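Local coordinates for protein transcriptional activator, putative (Pyrococcus furiosus, PDB 1RTW) that is of unestablished function, named a putative transcriptional activator, and belongs to the all-helical TENA/THI-4/PQQC family, at residues 121-126 and 170-175; 19-24 and 204-209; 42-47 and 78-83. All coordinates share one frame; numbering follows the deposited sequence.

Contacts 1 and 3 each join two long, roughly antiparallel helices, and their side chains are almost all buried; contact 2 instead fastens the end of the modelled chain to the start of helix 21-28 and reaches the surface at Lys21. The chemistry follows the place. Contact 1 is nearly all hydrocarbon, contact 3 adds the carboxylates of Asp43 and Glu79 beside a phenylalanine and a valine, and contact 2 has a cation-pi pair and a helix cap. Contacts 1 and 3 lie on opposite sides of the chain's centre, their own centres about 23 Å apart. Contacts 2 and 3 touch, where Ile204 CG2 packs 3.6 Å from Asn42 ND2.

Contact 1. Residues 121-126 and 170-175; sequences GFTALY and KILNSL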
loop_
_atom_site.group_PDB
_atom_site.type_symbol
_atom_site.label_atom_id
_atom_site.label_comp_id
_atom_site.label_asym_id
_atom_site.label_seq_id
_atom_site.Cartn_x
_atom_site.Cartn_y
_atom_site.Cartn_z
ATOM N N GLY B 121 -5.463 11.971 -4.095
ATOM C CA GLY B 121 -4.437 11.559 -5.025
ATOM C C GLY B 121 -4.617 12.193 -6.390
ATOM O O GLY B 121 -3.677 12.760 -6.948
ATOM N N PHE B 122 -5.830 12.105 -6.922
ATOM C CA PHE B 122 -6.122 12.674 -8.227
ATOM C C PHE B 122 -5.992 14.194 -8.189
ATOM O O PHE B 122 -5.577 14.806 -9.168
ATOM C CB PHE B 122 -7.510 12.244 -8.718
ATOM C CG PHE B 122 -7.620 12.192 -10.217
ATOM C CD1 PHE B 122 -7.159 11.090 -10.917
ATOM C CD2 PHE B 122 -8.125 13.268 -10.934
ATOM C CE1 PHE B 122 -7.192 11.060 -12.307
ATOM C CE2 PHE B 122 -8.163 13.244 -12.325
ATOM C CZ PHE B 122 -7.692 12.138 -13.013
ATOM N N THR B 123 -6.323 14.799 -7.049
ATOM C CA THR B 123 -6.193 16.243 -6.901
ATOM C C THR B 123 -4.706 16.596 -6.990
ATOM O O THR B 123 -4.332 17.578 -7.648
ATOM C CB THR B 123 -6.799 16.742 -5.550
ATOM O OG1 THR B 123 -8.214 16.549 -5.568
ATOM C CG2 THR B 123 -6.534 18.213 -5.334
ATOM N N ALA B 124 -3.854 15.780 -6.367
ATOM C CA ALA B 124 -2.408 16.029 -6.409
ATOM C C ALA B 124 -1.892 15.914 -7.847
ATOM O O ALA B 124 -1.031 16.694 -8.271
ATOM C CB ALA B 124 -1.662 15.055 -5.505
ATOM N N LEU B 125 -2.440 14.952 -8.593
ATOM C CA LEU B 125 -2.048 14.747 -9.975
ATOM C C LEU B 125 -2.360 16.001 -10.789
ATOM O O LEU B 125 -1.486 16.541 -11.462
ATOM C CB LEU B 125 -2.771 13.542 -10.577
ATOM C CG LEU B 125 -2.517 13.334 -12.080
ATOM C CD1 LEU B 125 -1.057 12.968 -12.310
ATOM C CD2 LEU B 125 -3.409 12.248 -12.595
ATOM N N TYR B 126 -3.602 16.470 -10.695
ATOM C CA TYR B 126 -4.039 17.665 -11.413
ATOM C C TYR B 126 -3.113 18.834 -11.145
ATOM O O TYR B 126 -2.612 19.466 -12.072
ATOM C CB TYR B 126 -5.465 18.066 -10.999
ATOM C CG TYR B 126 -5.935 19.357 -11.642
ATOM C CD1 TYR B 126 -5.919 19.511 -13.026
ATOM C CD2 TYR B 126 -6.361 20.434 -10.865
ATOM C CE1 TYR B 126 -6.311 20.696 -13.623
ATOM C CE2 TYR B 126 -6.764 21.633 -11.453
ATOM C CZ TYR B 126 -6.732 21.757 -12.835
ATOM O OH TYR B 126 -7.109 22.936 -13.442
ATOM N N LYS B 170 -11.334 17.610 -16.211
ATOM C CA LYS B 170 -12.698 17.142 -16.420
ATOM C C LYS B 170 -13.025 15.954 -15.515
ATOM O O LYS B 170 -14.128 15.879 -14.960
ATOM C CB LYS B 170 -12.910 16.780 -17.892
ATOM C CG LYS B 170 -14.355 16.539 -18.278
ATOM C CD LYS B 170 -14.477 16.294 -19.773
ATOM C CE LYS B 170 -15.917 15.994 -20.183
ATOM N NZ LYS B 170 -16.438 14.751 -19.546
ATOM N N ILE B 171 -12.064 15.042 -15.357
ATOM C CA ILE B 171 -12.240 13.874 -14.494
ATOM C C ILE B 171 -12.326 14.294 -13.029
ATOM O O ILE B 171 -13.201 13.822 -12.298
ATOM C CB ILE B 171 -11.090 12.858 -14.685
ATOM C CG1 ILE B 171 -11.175 12.253 -16.076
ATOM C CG2 ILE B 171 -11.179 11.751 -13.652
ATOM C CD1 ILE B 171 -9.973 11.424 -16.448
ATOM N N LEU B 172 -11.413 15.171 -12.610
ATOM C CA LEU B 172 -11.376 15.684 -11.240
ATOM C C LEU B 172 -12.676 16.382 -10.849
ATOM O O LEU B 172 -13.293 16.053 -9.836
ATOM C CB LEU B 172 -10.229 16.681 -11.073
ATOM C CG LEU B 172 -10.104 17.327 -9.691
ATOM C CD1 LEU B 172 -9.753 16.259 -8.654
ATOM C CD2 LEU B 172 -9.047 18.424 -9.720
ATOM N N ASN B 173 -13.062 17.377 -11.640
ATOM C CA ASN B 173 -14.279 18.139 -11.385
ATOM C C ASN B 173 -15.490 17.243 -11.197
ATOM O O ASN B 173 -16.332 17.493 -10.341
ATOM C CB ASN B 173 -14.533 19.112 -12.533
ATOM C CG ASN B 173 -13.699 20.357 -12.419
ATOM O OD1 ASN B 173 -13.328 20.765 -11.321
ATOM N ND2 ASN B 173 -13.420 20.990 -13.553
ATOM N N SER B 174 -15.544 16.194 -12.006
ATOM C CA SER B 174 -16.623 15.221 -11.989
ATOM C C SER B 174 -16.603 14.296 -10.766
ATOM O O SER B 174 -17.656 13.809 -10.340
ATOM C CB SER B 174 -16.557 14.397 -13.272
ATOM O OG SER B 174 -17.604 13.455 -13.333
ATOM N N LEU B 175 -15.398 14.012 -10.261
ATOM C CA LEU B 175 -15.182 13.164 -9.084
ATOM C C LEU B 175 -15.539 13.949 -7.832
ATOM O O LEU B 175 -16.053 13.397 -6.853
ATOM C CB LEU B 175 -13.712 12.763 -8.981
ATOM C CG LEU B 175 -13.214 11.409 -9.487
ATOM C CD1 LEU B 175 -11.689 11.416 -9.440
ATOM C CD2 LEU B 175 -13.773 10.277 -8.628
#
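Apolar packing does nearly all the work here, with no hydrogen bond between residues 121-126 and 170-175. The Phe122 ring points across to helix 159-176, its CG anti to the backbone N (chi1 -152°). At the ring's far end Ile171 crosses at about a right angle, its CG2 branch 3.6 Å from Phe122 CZ and equally near CE2. Leu172 slides past the same ring in the opposite direction, CB against CD2, and Leu175 adds CD1 at 4.2 Å from Phe122 CG. Leu172 then forks between two residues of the facing helix. One methyl, CD2, lies 3.5 Å from Tyr126 CD2, while the other, CD1, comes to 3.5 Å from Thr123 OG1.

The polar element is that hydroxyl. It sits against a methyl, but its hydrogen bond is with Leu119 O, one turn back in its own helix, so Thr123 can face an apolar neighbour with its polar atom satisfied. Ile168 extends the apolar patch beside Phe122 and Tyr126.

The local axes approach to 10.1 Å at 147°, a roughly antiparallel pairing of helices 118-142 and 159-176 characteristic of the all-helical TENA/THI-4/PQQC fold.

Contact 2. Residues 19-24 and 204-209; sequences PHKFLI and IAYGGE
The Tyr206 ring has a neighbour on each face: Lys21 over one, and toward the rim of the opposite one the methyl of Ala205, its own neighbour in the chain. Phe22 CB comes to the ring's edge, near its plane. The His20 ring meets Tyr206 tip to tip, presenting its own edge, with CE1 4.2 Å from Tyr206 CE2.

Lys21 is fully extended, CG anti to the backbone N, and crosses the tyrosine obliquely. Its CD stands over the ring as a CH-pi contact, and NZ continues past it as a cation-pi partner, 4.2 Å from the Tyr206 ring centroid and 20° off the normal. The carboxylate of Glu209, in a poorly ordered end of the chain, lies near that ammonium without touching it and might favour its charge.

His20 is the N-cap of helix 21-28: ND1 accepts from Phe22 N at 2.9 Å, nearly straight at 170°, though the donor sits 25° out of the imidazole plane. Its other nitrogen, NE2, is hydrogen-bonded to Asp203 OD2, so the ring is gripped at both ends and its rotation is fixed. In this all-helical fold the capping residue, through NE2, thus ties the start of an early helix to the chain's final loop.

Tyr206 OH reaches over the first turn, 3.2 Å from Phe22 CA, and makes a weak hydrogen bond with Glu25 OE1. Beside it the Phe22 ring rests on Ala205, CD2 to CB 3.7 Å, and also meets the rings of Trp39 and Trp202.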
loop_
_atom_site.group_PDB
_atom_site.type_symbol
_atom_site.label_atom_id
_atom_site.label_comp_id
_atom_site.label_asym_id
_atom_site.label_seq_id
_atom_site.Cartn_x
_atom_site.Cartn_y
_atom_site.Cartn_z
ATOM N N PRO B 19 5.879 34.279 -13.203
ATOM C CA PRO B 19 7.025 33.380 -13.340
ATOM C C PRO B 19 7.944 33.318 -12.117
ATOM O O PRO B 19 7.938 34.196 -11.252
ATOM C CB PRO B 19 7.776 34.017 -14.483
ATOM C CG PRO B 19 7.694 35.487 -14.077
ATOM C CD PRO B 19 6.255 35.651 -13.602
ATOM N N HIS B 20 8.740 32.260 -12.058
ATOM C CA HIS B 20 9.718 32.101 -10.990
ATOM C C HIS B 20 11.029 32.510 -11.636
ATOM O O HIS B 20 11.141 32.491 -12.864
ATOM C CB HIS B 20 9.807 30.644 -10.531
ATOM C CG HIS B 20 10.892 30.389 -9.531
ATOM N ND1 HIS B 20 12.192 30.115 -9.896
ATOM C CD2 HIS B 20 10.872 30.370 -8.176
ATOM C CE1 HIS B 20 12.926 29.939 -8.811
ATOM N NE2 HIS B 20 12.147 30.088 -7.753
ATOM N N LYS B 21 12.009 32.871 -10.811
ATOM C CA LYS B 21 13.331 33.282 -11.280
ATOM C C LYS B 21 13.830 32.376 -12.403
ATOM O O LYS B 21 14.261 32.856 -13.458
ATOM C CB LYS B 21 14.323 33.254 -10.107
ATOM C CG LYS B 21 15.736 33.701 -10.434
ATOM C CD LYS B 21 16.656 33.500 -9.227
ATOM C CE LYS B 21 18.093 33.878 -9.550
ATOM N NZ LYS B 21 19.014 33.581 -8.407
ATOM N N PHE B 22 13.693 31.071 -12.194
ATOM C CA PHE B 22 14.133 30.077 -13.165
ATOM C C PHE B 22 13.465 30.237 -14.528
ATOM O O PHE B 22 14.114 30.060 -15.562
ATOM C CB PHE B 22 13.888 28.667 -12.621
ATOM C CG PHE B 22 14.469 27.572 -13.474
ATOM C CD1 PHE B 22 13.704 26.959 -14.460
ATOM C CD2 PHE B 22 15.773 27.129 -13.261
ATOM C CE1 PHE B 22 14.228 25.920 -15.221
ATOM C CE2 PHE B 22 16.311 26.087 -14.018
ATOM C CZ PHE B 22 15.535 25.480 -15.000
ATOM N N LEU B 23 12.175 30.564 -14.526
ATOM C CA LEU B 23 11.420 30.737 -15.763
ATOM C C LEU B 23 11.803 32.008 -16.513
ATOM O O LEU B 23 11.787 32.030 -17.742
ATOM C CB LEU B 23 9.914 30.704 -15.486
ATOM C CG LEU B 23 9.393 29.458 -14.748
ATOM C CD1 LEU B 23 7.889 29.528 -14.610
ATOM C CD2 LEU B 23 9.785 28.181 -15.473
ATOM N N ILE B 24 12.142 33.063 -15.775
ATOM C CA ILE B 24 12.551 34.327 -16.381
ATOM C C ILE B 24 13.858 34.112 -17.130
ATOM O O ILE B 24 14.047 34.622 -18.236
ATOM C CB ILE B 24 12.812 35.414 -15.317
ATOM C CG1 ILE B 24 11.521 35.765 -14.583
ATOM C CG2 ILE B 24 13.417 36.655 -15.965
ATOM C CD1 ILE B 24 11.737 36.696 -13.401
ATOM N N ILE B 204 15.629 24.675 -6.359
ATOM C CA ILE B 204 16.656 23.638 -6.395
ATOM C C ILE B 204 17.789 23.947 -7.369
ATOM O O ILE B 204 18.947 23.673 -7.075
ATOM C CB ILE B 204 16.039 22.258 -6.729
ATOM C CG1 ILE B 204 15.179 21.772 -5.559
ATOM C CG2 ILE B 204 17.124 21.248 -7.025
ATOM C CD1 ILE B 204 14.380 20.511 -5.863
ATOM N N ALA B 205 17.458 24.528 -8.515
ATOM C CA ALA B 205 18.467 24.863 -9.510
ATOM C C ALA B 205 19.573 25.775 -8.959
ATOM O O ALA B 205 20.735 25.678 -9.366
ATOM C CB ALA B 205 17.809 25.507 -10.700
ATOM N N TYR B 206 19.214 26.644 -8.013
ATOM C CA TYR B 206 20.177 27.571 -7.432
ATOM C C TYR B 206 20.823 27.054 -6.158
ATOM O O TYR B 206 21.666 27.724 -5.563
ATOM C CB TYR B 206 19.527 28.939 -7.232
ATOM C CG TYR B 206 18.884 29.418 -8.513
ATOM C CD1 TYR B 206 19.660 29.913 -9.559
ATOM C CD2 TYR B 206 17.517 29.248 -8.728
ATOM C CE1 TYR B 206 19.094 30.212 -10.795
ATOM C CE2 TYR B 206 16.938 29.544 -9.954
ATOM C CZ TYR B 206 17.732 30.020 -10.989
ATOM O OH TYR B 206 17.164 30.270 -12.216
ATOM N N GLY B 207 20.429 25.845 -5.756
ATOM C CA GLY B 207 20.993 25.216 -4.575
ATOM C C GLY B 207 22.472 24.960 -4.795
ATOM O O GLY B 207 22.915 24.771 -5.932
ATOM N N GLY B 208 23.236 24.902 -3.712
ATOM C CA GLY B 208 24.665 24.711 -3.849
ATOM C C GLY B 208 25.231 26.083 -4.152
ATOM O O GLY B 208 25.945 26.279 -5.138
ATOM N N GLU B 209 24.819 27.049 -3.336
ATOM C CA GLU B 209 25.252 28.436 -3.455
ATOM C C GLU B 209 26.356 28.744 -2.436
ATOM O O GLU B 209 27.109 27.812 -2.075
ATOM C CB GLU B 209 24.061 29.379 -3.242
ATOM C CG GLU B 209 23.564 30.051 -4.511
ATOM C CD GLU B 209 23.001 31.441 -4.264
ATOM O OE1 GLU B 209 23.347 32.064 -3.235
ATOM O OE2 GLU B 209 22.225 31.925 -5.116
#

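Contact 3. Residues 42-47 and 78-83; sequences NDYYFV and KELEMF
Helices 33-60 and 66-89 run antiparallel here, their local axes 10.1 Å apart at 162°, with the CA atoms of Tyr44 and Phe83 the nearest pair of the two backbones. Phe83, with CG anti to its carbonyl carbon, lays its ring against the facing backbone: Tyr44 CA stands over one face as a CH-pi contact, 4.1 Å from the Phe83 ring centroid. The two aromatic side chains slide past each other in opposite directions, with Tyr44 CD1 3.3 Å from Phe83 CB and the ring planes 39° apart. At the tip of Phe83, the carboxylate of Asp43 comes to the ring edge, OD2 3.3 Å from CZ. Farther along, Val47 divides its branches. CG2 meets Phe83 CE2 tip to tip, while CG1 packs 3.9 Å from Leu80 CD2, a methyl that also touches Tyr44 CE1.

Glu79 stretches its chain so that OE1 lies 3.5 Å from Val47 CG1. Its other oxygen, OE2, is hydrogen-bonded to Trp156 NE1, which helps place this buried carboxylate, and Tyr44 OH is hydrogen-bonded to Glu84 OE2.

A phosphate ion, probably from the crystallisation liquor, lies about 3 Å from the Glu79 side chain, so this antiparallel helix pair of the TENA/THI-4/PQQC fold may border a pocket.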
loop_
_atom_site.group_PDB
_atom_site.type_symbol
_atom_site.label_atom_id
_atom_site.label_comp_id
_atom_site.label_asym_id
_atom_site.label_seq_id
_atom_site.Cartn_x
_atom_site.Cartn_y
_atom_site.Cartn_z
ATOM N N ASN B 42 17.471 16.738 -10.810
ATOM C CA ASN B 42 16.413 16.632 -9.823
ATOM C C ASN B 42 15.024 16.409 -10.399
ATOM O O ASN B 42 14.218 15.680 -9.823
ATOM C CB ASN B 42 16.433 17.835 -8.890
ATOM C CG ASN B 42 17.587 17.785 -7.928
ATOM O OD1 ASN B 42 17.472 17.249 -6.825
ATOM N ND2 ASN B 42 18.718 18.331 -8.341
ATOM N N ASP B 43 14.726 17.023 -11.532
ATOM C CA ASP B 43 13.410 16.807 -12.102
ATOM C C ASP B 43 13.301 15.405 -12.696
ATOM O O ASP B 43 12.229 14.814 -12.712
ATOM C CB ASP B 43 13.069 17.866 -13.141
ATOM C CG ASP B 43 11.579 18.111 -13.229
ATOM O OD1 ASP B 43 10.979 18.511 -12.208
ATOM O OD2 ASP B 43 11.002 17.891 -14.311
ATOM N N TYR B 44 14.425 14.867 -13.158
ATOM C CA TYR B 44 14.455 13.525 -13.728
ATOM C C TYR B 44 14.059 12.535 -12.635
ATOM O O TYR B 44 13.320 11.578 -12.881
ATOM C CB TYR B 44 15.856 13.211 -14.245
ATOM C CG TYR B 44 16.003 11.826 -14.808
ATOM C CD1 TYR B 44 15.323 11.449 -15.961
ATOM C CD2 TYR B 44 16.856 10.904 -14.211
ATOM C CE1 TYR B 44 15.496 10.188 -16.516
ATOM C CE2 TYR B 44 17.039 9.636 -14.753
ATOM C CZ TYR B 44 16.356 9.290 -15.907
ATOM O OH TYR B 44 16.553 8.050 -16.454
ATOM N N TYR B 45 14.559 12.785 -11.426
ATOM C CA TYR B 45 14.249 11.966 -10.269
ATOM C C TYR B 45 12.763 12.129 -9.942
ATOM O O TYR B 45 12.074 11.157 -9.636
ATOM C CB TYR B 45 15.072 12.423 -9.071
ATOM C CG TYR B 45 14.717 11.733 -7.781
ATOM C CD1 TYR B 45 13.965 12.384 -6.797
ATOM C CD2 TYR B 45 15.172 10.451 -7.521
ATOM C CE1 TYR B 45 13.685 11.763 -5.575
ATOM C CE2 TYR B 45 14.900 9.819 -6.307
ATOM C CZ TYR B 45 14.157 10.477 -5.341
ATOM O OH TYR B 45 13.899 9.823 -4.156
ATOM N N PHE B 46 12.266 13.355 -10.041
ATOM C CA PHE B 46 10.863 13.606 -9.754
ATOM C C PHE B 46 9.951 12.890 -10.753
ATOM O O PHE B 46 8.968 12.283 -10.365
ATOM C CB PHE B 46 10.559 15.115 -9.761
ATOM C CG PHE B 46 9.115 15.440 -9.472
ATOM C CD1 PHE B 46 8.638 15.446 -8.161
ATOM C CD2 PHE B 46 8.212 15.645 -10.509
ATOM C CE1 PHE B 46 7.277 15.639 -7.894
ATOM C CE2 PHE B 46 6.841 15.839 -10.249
ATOM C CZ PHE B 46 6.376 15.833 -8.941
ATOM N N VAL B 47 10.293 12.958 -12.037
ATOM C CA VAL B 47 9.476 12.338 -13.084
ATOM C C VAL B 47 9.344 10.834 -12.879
ATOM O O VAL B 47 8.248 10.281 -12.986
ATOM C CB VAL B 47 10.041 12.653 -14.490
ATOM C CG1 VAL B 47 9.333 11.827 -15.547
ATOM C CG2 VAL B 47 9.897 14.152 -14.794
ATOM N N LYS B 78 7.363 8.770 -21.502
ATOM C CA LYS B 78 8.154 9.242 -22.634
ATOM C C LYS B 78 9.108 10.351 -22.195
ATOM O O LYS B 78 10.205 10.503 -22.763
ATOM C CB LYS B 78 7.238 9.720 -23.764
ATOM C CG LYS B 78 7.124 8.744 -24.928
ATOM C CD LYS B 78 6.970 7.297 -24.467
ATOM C CE LYS B 78 7.196 6.313 -25.615
ATOM N NZ LYS B 78 7.369 4.912 -25.124
ATOM N N GLU B 79 8.704 11.075 -21.145
ATOM C CA GLU B 79 9.500 12.165 -20.572
ATOM C C GLU B 79 10.869 11.665 -20.124
ATOM O O GLU B 79 11.836 12.415 -20.146
ATOM C CB GLU B 79 8.779 12.811 -19.376
ATOM C CG GLU B 79 7.521 13.594 -19.716
ATOM C CD GLU B 79 6.880 14.257 -18.496
ATOM O OE1 GLU B 79 7.454 14.203 -17.386
ATOM O OE2 GLU B 79 5.794 14.847 -18.649
ATOM N N LEU B 80 10.945 10.401 -19.710
ATOM C CA LEU B 80 12.217 9.824 -19.279
ATOM C C LEU B 80 13.222 9.870 -20.410
ATOM O O LEU B 80 14.366 10.269 -20.200
ATOM C CB LEU B 80 12.052 8.375 -18.823
ATOM C CG LEU B 80 11.200 8.179 -17.575
ATOM C CD1 LEU B 80 11.123 6.698 -17.244
ATOM C CD2 LEU B 80 11.781 8.984 -16.416
ATOM N N GLU B 81 12.793 9.452 -21.601
ATOM C CA GLU B 81 13.647 9.451 -22.785
ATOM C C GLU B 81 14.069 10.887 -23.096
ATOM O O GLU B 81 15.212 11.144 -23.456
ATOM C CB GLU B 81 12.899 8.863 -23.990
ATOM C CG GLU B 81 12.282 7.484 -23.748
ATOM C CD GLU B 81 11.369 7.018 -24.884
ATOM O OE1 GLU B 81 11.105 5.797 -24.968
ATOM O OE2 GLU B 81 10.908 7.864 -25.684
HETATM N N MSE B 82 13.141 11.824 -22.932
HETATM C CA MSE B 82 13.425 13.232 -23.187
HETATM C C MSE B 82 14.555 13.739 -22.283
HETATM O O MSE B 82 15.437 14.479 -22.731
HETATM C CB MSE B 82 12.155 14.060 -22.996
HETATM C CG MSE B 82 12.372 15.553 -23.063
HETATM SE SE MSE B 82 10.745 16.560 -22.929
HETATM C CE MSE B 82 10.366 16.300 -21.058
ATOM N N PHE B 83 14.535 13.325 -21.018
ATOM C CA PHE B 83 15.567 13.731 -20.071
ATOM C C PHE B 83 16.881 13.039 -20.415
ATOM O O PHE B 83 17.941 13.654 -20.381
ATOM C CB PHE B 83 15.173 13.370 -18.634
ATOM C CG PHE B 83 14.334 14.403 -17.944
ATOM C CD1 PHE B 83 14.901 15.254 -17.001
ATOM C CD2 PHE B 83 12.971 14.511 -18.206
ATOM C CE1 PHE B 83 14.126 16.199 -16.327
ATOM C CE2 PHE B 83 12.187 15.453 -17.535
ATOM C CZ PHE B 83 12.773 16.301 -16.591
#